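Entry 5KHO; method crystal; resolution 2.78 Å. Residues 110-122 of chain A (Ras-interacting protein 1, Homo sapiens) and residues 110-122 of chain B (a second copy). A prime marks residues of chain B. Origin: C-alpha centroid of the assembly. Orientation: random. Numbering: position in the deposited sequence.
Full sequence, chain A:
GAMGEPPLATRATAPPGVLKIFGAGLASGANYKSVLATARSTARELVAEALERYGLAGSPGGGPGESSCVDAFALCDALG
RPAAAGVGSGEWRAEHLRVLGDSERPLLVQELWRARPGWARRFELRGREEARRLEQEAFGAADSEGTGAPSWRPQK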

ATOM      1  N   GLN A 110      -2.436  -3.355  -6.775  1.00 70.59           N
ATOM      2  CA  GLN A 110      -3.531  -2.378  -6.796  1.00 71.60           C
ATOM      3  C   GLN A 110      -4.542  -2.591  -5.671  1.00 70.67           C
ATOM      4  O   GLN A 110      -4.808  -1.675  -4.900  1.00 74.10           O
ATOM      5  CB  GLN A 110      -4.244  -2.356  -8.156  1.00 74.75           C
ATOM      6  CG  GLN A 110      -5.460  -1.434  -8.210  1.00 76.68           C
ATOM      7  CD  GLN A 110      -5.598  -0.712  -9.533  1.00 84.46           C
ATOM      8  OE1 GLN A 110      -6.479  -1.029 -10.335  1.00 91.68           O
ATOM      9  NE2 GLN A 110      -4.723   0.265  -9.774  1.00 82.05           N
ATOM     10  N   GLU A 111      -5.094  -3.795  -5.582  1.00 68.01           N
ATOM     11  CA  GLU A 111      -6.247  -4.009  -4.724  1.00 72.32           C
ATOM     12  C   GLU A 111      -5.900  -4.140  -3.225  1.00 73.12           C
ATOM     13  O   GLU A 111      -6.747  -3.855  -2.374  1.00 83.73           O
ATOM     14  CB  GLU A 111      -7.121  -5.168  -5.248  1.00 71.23           C
ATOM     15  N   LEU A 112      -4.666  -4.531  -2.908  1.00 68.90           N
ATOM     16  CA  LEU A 112      -4.273  -4.822  -1.517  1.00 70.26           C
ATOM     17  C   LEU A 112      -3.537  -3.702  -0.792  1.00 72.75           C
ATOM     18  O   LEU A 112      -3.389  -3.736   0.439  1.00 71.97           O
ATOM     19  CB  LEU A 112      -3.457  -6.112  -1.431  1.00 70.56           C
ATOM     20  CG  LEU A 112      -4.244  -7.422  -1.585  1.00 78.85           C
ATOM     21  CD1 LEU A 112      -3.314  -8.624  -1.514  1.00 73.18           C
ATOM     22  CD2 LEU A 112      -5.362  -7.537  -0.552  1.00 79.28           C
ATOM     23  N   TRP A 113      -3.060  -2.728  -1.559  1.00 69.33           N
ATOM     24  CA  TRP A 113      -2.425  -1.551  -1.007  1.00 68.32           C
ATOM     25  C   TRP A 113      -3.134  -0.312  -1.507  1.00 74.45           C
ATOM     26  O   TRP A 113      -3.804  -0.344  -2.538  1.00 82.35           O
ATOM     27  CB  TRP A 113      -0.955  -1.487  -1.399  1.00 64.78           C
ATOM     28  CG  TRP A 113      -0.061  -2.423  -0.643  1.00 63.94           C
ATOM     29  CD1 TRP A 113       0.451  -2.238   0.603  1.00 62.31           C
ATOM     30  CD2 TRP A 113       0.450  -3.680  -1.102  1.00 62.23           C
ATOM     31  NE1 TRP A 113       1.250  -3.303   0.956  1.00 60.19           N
ATOM     32  CE2 TRP A 113       1.258  -4.205  -0.068  1.00 59.30           C
ATOM     33  CE3 TRP A 113       0.291  -4.421  -2.280  1.00 64.92           C
ATOM     34  CZ2 TRP A 113       1.915  -5.431  -0.176  1.00 61.09           C
ATOM     35  CZ3 TRP A 113       0.956  -5.643  -2.391  1.00 68.60           C
ATOM     36  CH2 TRP A 113       1.755  -6.133  -1.341  1.00 61.42           C
ATOM     37  N   ARG A 114      -2.997   0.772  -0.752  1.00 78.22           N
ATOM     38  CA  ARG A 114      -3.433   2.087  -1.186  1.00 76.69           C
ATOM     39  C   ARG A 114      -2.317   3.103  -0.948  1.00 75.82           C
ATOM     40  O   ARG A 114      -1.345   2.827  -0.230  1.00 71.26           O
ATOM     41  CB  ARG A 114      -4.754   2.487  -0.512  1.00 80.10           C
ATOM     42  CG  ARG A 114      -4.723   2.633   0.998  1.00 88.50           C
ATOM     43  CD  ARG A 114      -5.946   3.406   1.480  1.00108.59           C
ATOM     44  NE  ARG A 114      -5.625   4.303   2.597  1.00121.71           N
ATOM     45  CZ  ARG A 114      -5.850   4.038   3.885  1.00114.54           C
ATOM     46  NH1 ARG A 114      -5.502   4.932   4.802  1.00110.03           N
ATOM     47  NH2 ARG A 114      -6.419   2.893   4.262  1.00104.52           N
ATOM     48  N   ALA A 115      -2.441   4.260  -1.587  1.00 75.11           N
ATOM     49  CA  ALA A 115      -1.552   5.381  -1.329  1.00 73.24           C
ATOM     50  C   ALA A 115      -1.815   5.960   0.065  1.00 77.18           C
ATOM     51  O   ALA A 115      -2.850   5.653   0.689  1.00 78.39           O
ATOM     52  CB  ALA A 115      -1.760   6.444  -2.390  1.00 69.40           C
ATOM     53  N   ARG A 116      -0.869   6.782   0.546  1.00 79.79           N
ATOM     54  CA  ARG A 116      -1.103   7.720   1.656  1.00 81.10           C
ATOM     55  C   ARG A 116      -2.426   8.453   1.426  1.00 86.78           C
ATOM     56  O   ARG A 116      -2.747   8.793   0.272  1.00 80.56           O
ATOM     57  CB  ARG A 116      -0.018   8.796   1.728  1.00 82.22           C
ATOM     58  CG  ARG A 116       1.410   8.319   1.808  1.00 79.75           C
ATOM     59  CD  ARG A 116       2.370   9.493   1.910  1.00 83.69           C
ATOM     60  NE  ARG A 116       2.579   9.941   3.291  1.00 88.73           N
ATOM     61  CZ  ARG A 116       2.351  11.172   3.754  1.00 93.62           C
ATOM     62  NH1 ARG A 116       1.892  12.144   2.968  1.00 91.47           N
ATOM     63  NH2 ARG A 116       2.599  11.435   5.029  1.00 96.03           N
ATOM     64  N   PRO A 117      -3.205   8.694   2.506  1.00 97.40           N
ATOM     65  CA  PRO A 117      -4.409   9.502   2.327  1.00 94.31           C
ATOM     66  C   PRO A 117      -3.985  10.921   1.971  1.00 96.48           C
ATOM     67  O   PRO A 117      -3.053  11.475   2.582  1.00 86.93           O
ATOM     68  CB  PRO A 117      -5.094   9.436   3.697  1.00102.87           C
ATOM     69  CG  PRO A 117      -4.452   8.287   4.418  1.00106.77           C
ATOM     70  CD  PRO A 117      -3.045   8.261   3.910  1.00103.33           C
ATOM     71  N   GLY A 118      -4.638  11.470   0.948  1.00 99.97           N
ATOM     72  CA  GLY A 118      -4.217  12.723   0.322  1.00 98.78           C
ATOM     73  C   GLY A 118      -3.560  12.478  -1.026  1.00102.57           C
ATOM     74  O   GLY A 118      -3.766  13.249  -1.968  1.00111.31           O
ATOM     75  N   TRP A 119      -2.788  11.390  -1.116  1.00102.46           N
ATOM     76  CA  TRP A 119      -1.989  11.047  -2.304  1.00 92.18           C
ATOM     77  C   TRP A 119      -2.758  10.236  -3.341  1.00 84.88           C
ATOM     78  O   TRP A 119      -3.591   9.396  -3.000  1.00 84.78           O
ATOM     79  CB  TRP A 119      -0.706  10.307  -1.900  1.00 92.91           C
ATOM     80  CG  TRP A 119       0.306  11.161  -1.176  1.00105.09           C
ATOM     81  CD1 TRP A 119       0.061  12.058  -0.166  1.00111.93           C
ATOM     82  CD2 TRP A 119       1.725  11.179  -1.382  1.00106.50           C
ATOM     83  NE1 TRP A 119       1.232  12.644   0.252  1.00110.10           N
ATOM     84  CE2 TRP A 119       2.270  12.124  -0.471  1.00108.41           C
ATOM     85  CE3 TRP A 119       2.590  10.496  -2.242  1.00103.61           C
ATOM     86  CZ2 TRP A 119       3.644  12.395  -0.396  1.00106.37           C
ATOM     87  CZ3 TRP A 119       3.961  10.773  -2.171  1.00110.51           C
ATOM     88  CH2 TRP A 119       4.471  11.718  -1.252  1.00105.07           C
ATOM     89  N   ALA A 120      -2.469  10.514  -4.610  1.00 83.87           N
ATOM     90  CA  ALA A 120      -3.017   9.773  -5.748  1.00 83.92           C
ATOM     91  C   ALA A 120      -2.051   8.664  -6.179  1.00 82.42           C
ATOM     92  O   ALA A 120      -0.857   8.683  -5.820  1.00 76.54           O
ATOM     93  CB  ALA A 120      -3.301  10.718  -6.912  1.00 82.01           C
ATOM     94  N   ARG A 121      -2.572   7.713  -6.956  1.00 77.79           N
ATOM     95  CA  ARG A 121      -1.823   6.516  -7.356  1.00 73.72           C
ATOM     96  C   ARG A 121      -2.234   6.041  -8.746  1.00 69.41           C
ATOM     97  O   ARG A 121      -3.413   6.032  -9.067  1.00 77.47           O
ATOM     98  CB  ARG A 121      -2.025   5.416  -6.315  1.00 64.92           C
ATOM     99  CG  ARG A 121      -1.188   4.170  -6.491  1.00 67.53           C
ATOM    100  CD  ARG A 121      -1.626   3.113  -5.490  1.00 71.18           C
ATOM    101  NE  ARG A 121      -0.763   1.936  -5.513  1.00 70.90           N
ATOM    102  CZ  ARG A 121      -1.140   0.703  -5.179  1.00 72.03           C
ATOM    103  NH1 ARG A 121      -0.260  -0.285  -5.245  1.00 70.93           N
ATOM    104  NH2 ARG A 121      -2.381   0.441  -4.784  1.00 69.52           N
ATOM    105  N   ARG A 122      -1.261   5.659  -9.565  1.00 68.00           N
ATOM    106  CA  ARG A 122      -1.531   5.106 -10.894  1.00 71.60           C
ATOM    107  C   ARG A 122      -0.441   4.128 -11.335  1.00 70.32           C
ATOM    108  O   ARG A 122       0.681   4.181 -10.839  1.00 73.31           O
ATOM    109  CB  ARG A 122      -1.703   6.229 -11.932  1.00 74.45           C
ATOM    110  CG  ARG A 122      -0.502   7.156 -12.044  1.00 81.85           C
ATOM    111  CD  ARG A 122      -0.401   7.847 -13.388  1.00 82.34           C
ATOM    112  NE  ARG A 122      -1.359   8.938 -13.534  1.00 92.44           N
ATOM    113  CZ  ARG A 122      -1.158  10.031 -14.267  1.00 97.07           C
ATOM    114  NH1 ARG A 122      -2.105  10.958 -14.330  1.00100.24           N
ATOM    115  NH2 ARG A 122      -0.017  10.209 -14.930  1.00 96.11           N
TER
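Chain B, residues 110-122: QELWRARPGWARR

Chain B lies antiparallel on chain A. Each stretch comes out of a helix, runs extended through 113-115, and turns back through a type II turn from Arg116 to Trp119. Gly118 and Gly118′ have positive phi, which favours glycine. The two short strands approach to 4.4 Å, with their directions 138° apart.

Arg114 faces Arg114′, CA to CA 5.1 Å. Arg114 N donates to Arg114′ O at 2.7 Å, and Arg114′ N to Arg114 O at 2.8 Å. Trp113 pairs with Ala115′, and Ala115 with Trp113′, CA to CA 4.6 Å in both. Further out, Arg116 N bonds Leu112′ O at 3.2 Å; Arg116′ N bonds Leu112 O weakly at 3.3 Å.

Arg114 and Arg116 break the symmetry; Arg121 keeps it. Arg114 is p at chi1, and its guanidinium lies with one face over Arg114′ CB. Arg114′ has chi1 at -104°, between wells; its NH1 bonds its own Trp113′ O at 3.2 Å. Arg116 is m and Arg116′ is p, yet both reach the backbone of the other chain at the same place: Arg116′ NE bonds Glu111 O at 3.2 Å, and Arg116 NE bonds Glu111′ O weakly at 3.3 Å.

Leu112, m then t, places CD2 over the six-membered ring of Trp119′, 3.6 Å from CH2. Arg121 and Arg121′ are both extended, and each sets a guanidinium face over CD1 of the other chain's Trp113.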

ATOM      1  N   GLN B 110       6.874   1.678   3.844  1.00 74.66           N
ATOM      2  CA  GLN B 110       5.810   1.821   4.845  1.00 79.69           C
ATOM      3  C   GLN B 110       5.199   3.221   4.910  1.00 81.88           C
ATOM      4  O   GLN B 110       4.010   3.353   5.196  1.00 91.51           O
ATOM      5  CB  GLN B 110       6.202   1.282   6.225  1.00 76.37           C
ATOM      6  CG  GLN B 110       6.850   2.266   7.180  1.00 77.39           C
ATOM      7  CD  GLN B 110       6.509   1.987   8.634  1.00 77.79           C
ATOM      8  OE1 GLN B 110       6.597   0.850   9.114  1.00 70.91           O
ATOM      9  NE2 GLN B 110       6.122   3.039   9.351  1.00 82.58           N
ATOM     10  N   GLU B 111       5.999   4.250   4.633  1.00 84.31           N
ATOM     11  CA  GLU B 111       5.536   5.634   4.752  1.00 82.30           C
ATOM     12  C   GLU B 111       4.614   6.066   3.605  1.00 80.74           C
ATOM     13  O   GLU B 111       3.700   6.851   3.832  1.00 85.68           O
ATOM     14  CB  GLU B 111       6.709   6.613   4.912  1.00 74.44           C
ATOM     15  N   LEU B 112       4.836   5.539   2.399  1.00 75.01           N
ATOM     16  CA  LEU B 112       4.114   6.002   1.196  1.00 72.70           C
ATOM     17  C   LEU B 112       2.903   5.161   0.764  1.00 70.10           C
ATOM     18  O   LEU B 112       2.076   5.611  -0.033  1.00 71.07           O
ATOM     19  CB  LEU B 112       5.077   6.193   0.021  1.00 73.38           C
ATOM     20  CG  LEU B 112       6.287   7.116   0.213  1.00 80.70           C
ATOM     21  CD1 LEU B 112       7.165   7.059  -1.017  1.00 82.59           C
ATOM     22  CD2 LEU B 112       5.900   8.554   0.514  1.00 85.75           C
ATOM     23  N   TRP B 113       2.804   3.943   1.288  1.00 68.54           N
ATOM     24  CA  TRP B 113       1.693   3.044   0.995  1.00 63.80           C
ATOM     25  C   TRP B 113       0.982   2.684   2.291  1.00 63.15           C
ATOM     26  O   TRP B 113       1.454   2.999   3.378  1.00 63.10           O
ATOM     27  CB  TRP B 113       2.194   1.775   0.293  1.00 63.99           C
ATOM     28  CG  TRP B 113       2.528   1.973  -1.129  1.00 62.45           C
ATOM     29  CD1 TRP B 113       1.663   1.949  -2.176  1.00 64.25           C
ATOM     30  CD2 TRP B 113       3.826   2.233  -1.683  1.00 64.58           C
ATOM     31  NE1 TRP B 113       2.334   2.178  -3.360  1.00 64.08           N
ATOM     32  CE2 TRP B 113       3.663   2.363  -3.087  1.00 63.99           C
ATOM     33  CE3 TRP B 113       5.110   2.371  -1.134  1.00 64.24           C
ATOM     34  CZ2 TRP B 113       4.739   2.612  -3.956  1.00 66.08           C
ATOM     35  CZ3 TRP B 113       6.189   2.630  -2.002  1.00 70.12           C
ATOM     36  CH2 TRP B 113       5.990   2.748  -3.399  1.00 69.17           C
ATOM     37  N   ARG B 114      -0.160   2.026   2.160  1.00 67.98           N
ATOM     38  CA  ARG B 114      -0.971   1.586   3.285  1.00 70.74           C
ATOM     39  C   ARG B 114      -1.749   0.383   2.851  1.00 66.59           C
ATOM     40  O   ARG B 114      -2.006   0.219   1.668  1.00 64.86           O
ATOM     41  CB  ARG B 114      -1.942   2.686   3.712  1.00 75.74           C
ATOM     42  CG  ARG B 114      -1.505   3.384   4.979  1.00 85.19           C
ATOM     43  CD  ARG B 114      -1.627   4.884   4.829  1.00 99.40           C
ATOM     44  NE  ARG B 114      -1.079   5.589   5.987  1.00106.86           N
ATOM     45  CZ  ARG B 114       0.210   5.868   6.180  1.00108.97           C
ATOM     46  NH1 ARG B 114       1.142   5.499   5.302  1.00 97.61           N
ATOM     47  NH2 ARG B 114       0.565   6.523   7.275  1.00120.51           N
ATOM     48  N   ALA B 115      -2.120  -0.463   3.804  1.00 70.49           N
ATOM     49  CA  ALA B 115      -3.037  -1.570   3.526  1.00 72.93           C
ATOM     50  C   ALA B 115      -4.412  -1.007   3.152  1.00 73.39           C
ATOM     51  O   ALA B 115      -4.733   0.138   3.509  1.00 86.00           O
ATOM     52  CB  ALA B 115      -3.133  -2.495   4.732  1.00 64.43           C
ATOM     53  N   ARG B 116      -5.204  -1.787   2.413  1.00 75.52           N
ATOM     54  CA  ARG B 116      -6.634  -1.489   2.225  1.00 82.42           C
ATOM     55  C   ARG B 116      -7.384  -1.508   3.581  1.00 85.67           C
ATOM     56  O   ARG B 116      -6.872  -2.088   4.547  1.00 85.80           O
ATOM     57  CB  ARG B 116      -7.284  -2.414   1.182  1.00 81.48           C
ATOM     58  CG  ARG B 116      -7.199  -3.912   1.437  1.00 85.30           C
ATOM     59  CD  ARG B 116      -8.542  -4.599   1.182  1.00 92.00           C
ATOM     60  NE  ARG B 116      -9.062  -4.396  -0.173  1.00 94.67           N
ATOM     61  CZ  ARG B 116     -10.353  -4.307  -0.490  1.00 95.07           C
ATOM     62  NH1 ARG B 116     -11.290  -4.382   0.450  1.00 98.69           N
ATOM     63  NH2 ARG B 116     -10.710  -4.129  -1.754  1.00 92.93           N
ATOM     64  N   PRO B 117      -8.560  -0.842   3.674  1.00 88.78           N
ATOM     65  CA  PRO B 117      -9.328  -0.794   4.936  1.00 95.01           C
ATOM     66  C   PRO B 117      -9.627  -2.152   5.596  1.00 98.06           C
ATOM     67  O   PRO B 117      -9.898  -3.144   4.905  1.00 87.43           O
ATOM     68  CB  PRO B 117     -10.627  -0.112   4.518  1.00101.94           C
ATOM     69  CG  PRO B 117     -10.192   0.818   3.438  1.00105.12           C
ATOM     70  CD  PRO B 117      -9.146   0.062   2.665  1.00 93.36           C
ATOM     71  N   GLY B 118      -9.551  -2.171   6.930  1.00104.26           N
ATOM     72  CA  GLY B 118      -9.780  -3.375   7.741  1.00107.10           C
ATOM     73  C   GLY B 118      -8.621  -4.363   7.790  1.00111.72           C
ATOM     74  O   GLY B 118      -8.739  -5.437   8.401  1.00112.26           O
ATOM     75  N   TRP B 119      -7.504  -3.995   7.156  1.00107.14           N
ATOM     76  CA  TRP B 119      -6.322  -4.853   7.057  1.00 95.65           C
ATOM     77  C   TRP B 119      -5.144  -4.286   7.837  1.00 90.68           C
ATOM     78  O   TRP B 119      -4.872  -3.081   7.788  1.00 87.94           O
ATOM     79  CB  TRP B 119      -5.922  -5.046   5.596  1.00 97.59           C
ATOM     80  CG  TRP B 119      -6.826  -5.946   4.801  1.00101.36           C
ATOM     81  CD1 TRP B 119      -8.186  -5.837   4.651  1.00 98.83           C
ATOM     82  CD2 TRP B 119      -6.426  -7.078   4.020  1.00102.54           C
ATOM     83  NE1 TRP B 119      -8.655  -6.838   3.835  1.00 98.65           N
ATOM     84  CE2 TRP B 119      -7.602  -7.615   3.431  1.00 97.38           C
ATOM     85  CE3 TRP B 119      -5.191  -7.697   3.760  1.00100.80           C
ATOM     86  CZ2 TRP B 119      -7.580  -8.748   2.601  1.00 92.46           C
ATOM     87  CZ3 TRP B 119      -5.170  -8.829   2.936  1.00101.50           C
ATOM     88  CH2 TRP B 119      -6.363  -9.341   2.367  1.00 93.08           C
ATOM     89  N   ALA B 120      -4.464  -5.173   8.560  1.00 83.66           N
ATOM     90  CA  ALA B 120      -3.239  -4.848   9.277  1.00 78.38           C
ATOM     91  C   ALA B 120      -2.027  -5.048   8.357  1.00 77.31           C
ATOM     92  O   ALA B 120      -2.117  -5.747   7.342  1.00 72.12           O
ATOM     93  CB  ALA B 120      -3.124  -5.697  10.533  1.00 70.70           C
ATOM     94  N   ARG B 121      -0.905  -4.423   8.716  1.00 73.32           N
ATOM     95  CA  ARG B 121       0.303  -4.464   7.914  1.00 68.19           C
ATOM     96  C   ARG B 121       1.546  -4.358   8.796  1.00 75.16           C
ATOM     97  O   ARG B 121       1.665  -3.424   9.600  1.00 82.25           O
ATOM     98  CB  ARG B 121       0.267  -3.336   6.904  1.00 62.09           C
ATOM     99  CG  ARG B 121       1.479  -3.225   6.017  1.00 62.92           C
ATOM    100  CD  ARG B 121       1.565  -1.833   5.441  1.00 61.74           C
ATOM    101  NE  ARG B 121       2.559  -1.745   4.379  1.00 69.85           N
ATOM    102  CZ  ARG B 121       3.055  -0.602   3.908  1.00 76.06           C
ATOM    103  NH1 ARG B 121       2.656   0.566   4.410  1.00 78.17           N
ATOM    104  NH2 ARG B 121       3.958  -0.623   2.935  1.00 72.77           N
ATOM    105  N   ARG B 122       2.455  -5.321   8.634  1.00 69.95           N
ATOM    106  CA  ARG B 122       3.716  -5.357   9.365  1.00 71.25           C
ATOM    107  C   ARG B 122       4.857  -5.849   8.476  1.00 73.83           C
ATOM    108  O   ARG B 122       4.612  -6.552   7.492  1.00 75.10           O
ATOM    109  CB  ARG B 122       3.594  -6.230  10.625  1.00 75.36           C
ATOM    110  CG  ARG B 122       3.544  -7.732  10.379  1.00 80.71           C
ATOM    111  CD  ARG B 122       3.132  -8.488  11.624  1.00 85.29           C
ATOM    112  NE  ARG B 122       3.294  -9.932  11.445  1.00 94.32           N
ATOM    113  CZ  ARG B 122       3.047 -10.852  12.378  1.00 96.69           C
ATOM    114  NH1 ARG B 122       3.247 -12.131  12.101  1.00101.92           N
ATOM    115  NH2 ARG B 122       2.602 -10.512  13.585  1.00103.26           N
TER